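Local coordinates for CCHC-type domain-containing protein (Trypanosoma brucei brucei, PDB 7C42) that probably acts as a 3'-5' RNA exonuclease that trims guide RNAs, joining an RNase D-type nuclease domain to CCHC zinc knuckles, at residues K98-C103 and E119-L124. Sequence-based numbering, arbitrary orientation.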
loop_
_atom_site.group_PDB
_atom_site.type_symbol
_atom_site.label_atom_id
_atom_site.label_comp_id
_atom_site.label_asym_id
_atom_site.label_seq_id
_atom_site.Cartn_x
_atom_site.Cartn_y
_atom_site.Cartn_z
ATOM N N LYS A 98 -9.320 4.028 -6.817
ATOM C CA LYS A 98 -9.422 3.358 -5.525
ATOM C C LYS A 98 -8.037 2.874 -5.139
ATOM O O LYS A 98 -7.435 2.075 -5.863
ATOM C CB LYS A 98 -10.400 2.187 -5.570
ATOM C CG LYS A 98 -11.541 2.363 -6.533
ATOM C CD LYS A 98 -12.463 3.488 -6.125
ATOM C CE LYS A 98 -13.680 3.485 -7.006
ATOM N NZ LYS A 98 -13.373 3.250 -8.444
ATOM N N LEU A 99 -7.525 3.367 -4.015
ATOM C CA LEU A 99 -6.177 3.052 -3.565
ATOM C C LEU A 99 -6.213 1.935 -2.528
ATOM O O LEU A 99 -6.992 1.994 -1.579
ATOM C CB LEU A 99 -5.507 4.292 -2.968
ATOM C CG LEU A 99 -5.483 5.587 -3.772
ATOM C CD1 LEU A 99 -5.181 6.734 -2.840
ATOM C CD2 LEU A 99 -4.441 5.529 -4.874
ATOM N N PHE A 100 -5.348 0.961 -2.662
ATOM C CA PHE A 100 -5.183 -0.150 -1.751
ATOM C C PHE A 100 -3.688 -0.387 -1.413
ATOM O O PHE A 100 -2.847 -0.005 -2.158
ATOM C CB PHE A 100 -5.652 -1.429 -2.389
ATOM C CG PHE A 100 -7.123 -1.576 -2.534
ATOM C CD1 PHE A 100 -7.752 -1.124 -3.640
ATOM C CD2 PHE A 100 -7.854 -2.226 -1.595
ATOM C CE1 PHE A 100 -9.097 -1.282 -3.808
ATOM C CE2 PHE A 100 -9.195 -2.394 -1.748
ATOM C CZ PHE A 100 -9.816 -1.894 -2.856
ATOM N N PHE A 101 -3.413 -0.989 -0.274
ATOM C CA PHE A 101 -2.076 -1.470 0.049
ATOM C C PHE A 101 -2.271 -2.996 0.152
ATOM O O PHE A 101 -2.684 -3.457 1.139
ATOM C CB PHE A 101 -1.491 -0.866 1.309
ATOM C CG PHE A 101 -0.053 -1.141 1.480
ATOM C CD1 PHE A 101 0.895 -0.307 0.946
ATOM C CD2 PHE A 101 0.361 -2.238 2.138
ATOM C CE1 PHE A 101 2.221 -0.569 1.070
ATOM C CE2 PHE A 101 1.693 -2.512 2.269
ATOM C CZ PHE A 101 2.625 -1.675 1.741
ATOM N N ASP A 102 -1.891 -3.702 -0.899
ATOM C CA ASP A 102 -2.119 -5.118 -1.154
ATOM C C ASP A 102 -3.651 -5.337 -1.262
ATOM O O ASP A 102 -4.341 -5.540 -0.291
ATOM C CB ASP A 102 -1.499 -6.095 -0.150
ATOM C CG ASP A 102 -1.697 -7.538 -0.526
ATOM O OD1 ASP A 102 -2.210 -7.784 -1.614
ATOM O OD2 ASP A 102 -1.362 -8.359 0.286
ATOM N N CYS A 103 -4.142 -5.350 -2.473
ATOM C CA CYS A 103 -5.540 -5.480 -2.748
ATOM C C CYS A 103 -6.056 -6.915 -2.938
ATOM O O CYS A 103 -7.189 -7.101 -3.132
ATOM C CB CYS A 103 -5.835 -4.744 -4.048
ATOM S SG CYS A 103 -5.308 -5.548 -5.570
ATOM N N GLU A 119 -13.322 -0.791 -10.092
ATOM C CA GLU A 119 -12.652 -0.364 -11.310
ATOM C C GLU A 119 -11.816 0.864 -10.989
ATOM O O GLU A 119 -12.123 1.612 -10.056
ATOM C CB GLU A 119 -13.650 -0.042 -12.429
ATOM C CG GLU A 119 -14.660 -1.139 -12.741
ATOM C CD GLU A 119 -14.160 -2.120 -13.799
ATOM O OE1 GLU A 119 -12.988 -1.996 -14.206
ATOM O OE2 GLU A 119 -14.934 -3.014 -14.218
ATOM N N GLY A 120 -10.741 1.048 -11.742
ATOM C CA GLY A 120 -9.800 2.126 -11.445
ATOM C C GLY A 120 -8.988 1.918 -10.180
ATOM O O GLY A 120 -8.787 2.867 -9.413
ATOM N N VAL A 121 -8.503 0.701 -9.943
ATOM C CA VAL A 121 -7.741 0.383 -8.740
ATOM C C VAL A 121 -6.264 0.703 -8.962
ATOM O O VAL A 121 -5.721 0.489 -10.056
ATOM C CB VAL A 121 -7.938 -1.097 -8.351
ATOM C CG1 VAL A 121 -7.245 -1.414 -7.026
ATOM C CG2 VAL A 121 -9.428 -1.446 -8.283
ATOM N N LEU A 122 -5.608 1.211 -7.916
ATOM C CA LEU A 122 -4.152 1.316 -7.861
ATOM C C LEU A 122 -3.664 0.725 -6.542
ATOM O O LEU A 122 -4.075 1.183 -5.471
ATOM C CB LEU A 122 -3.691 2.770 -8.002
ATOM C CG LEU A 122 -2.178 2.978 -8.032
ATOM C CD1 LEU A 122 -1.593 2.389 -9.303
ATOM C CD2 LEU A 122 -1.803 4.454 -7.925
ATOM N N ASP A 123 -2.780 -0.288 -6.621
ATOM C CA ASP A 123 -2.228 -0.984 -5.451
ATOM C C ASP A 123 -0.849 -0.388 -5.112
ATOM O O ASP A 123 0.121 -0.580 -5.857
ATOM C CB ASP A 123 -2.148 -2.491 -5.738
ATOM C CG ASP A 123 -1.762 -3.333 -4.507
ATOM O OD1 ASP A 123 -1.069 -2.839 -3.605
ATOM O OD2 ASP A 123 -2.154 -4.517 -4.436
ATOM N N LEU A 124 -0.762 0.323 -3.973
ATOM C CA LEU A 124 0.466 1.033 -3.621
ATOM C C LEU A 124 1.567 0.090 -3.147
ATOM O O LEU A 124 2.750 0.420 -3.280
ATOM C CB LEU A 124 0.191 2.102 -2.555
ATOM C CG LEU A 124 -0.805 3.182 -3.009
ATOM C CD1 LEU A 124 -0.938 4.313 -2.019
ATOM C CD2 LEU A 124 -0.404 3.737 -4.366
HETATM O O HOH W 1 -1.421 -6.966 -4.772
#
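With CG anti to the backbone N (chi1 -172°), Asp123 swings its carboxylate across to the loop after strand 97-100, where it grips two successive amides. Asp102 N donates to OD1 of Asp123 (3.0 Å) from the syn side but 35° out of the carboxylate plane, while Cys103 N donates to OD2 of Asp123 from above that plane, 2.9 Å away. At the other end Lys98, bent at chi2 and chi4, curls its ammonium back so that NZ lies 2.6 Å from Glu119 O, almost in line with that C=O bond; NZ also donates to the carbonyls of Leu91, Asp93 and Ile96, which would be expected to stabilise the buried positive charge.

Between these clasps the backbones pair in parallel, Lys98 bonding to Gly120 O and Leu122 N, and Phe100 to Leu122 O and Leu124 N. This is a beta-alpha-beta crossover, with helix 104-114 as its link, and it places strand 121-123 at one edge of the exonuclease sheet. On one face Leu99 and Leu122 run side by side, CD2 to CD2 4.2 Å, Leu99 packing against helix 182-202 and Leu122 against helix 212-226. On the opposite face CG1 of Val121 presses obliquely on CD1 of Phe100 at 3.4 Å, and the Phe100 side chain lies close to Asp106, which binds manganese in another structure of this protein, though not here. Asp123 OD1 additionally caps helix 124-136 at Val126 N.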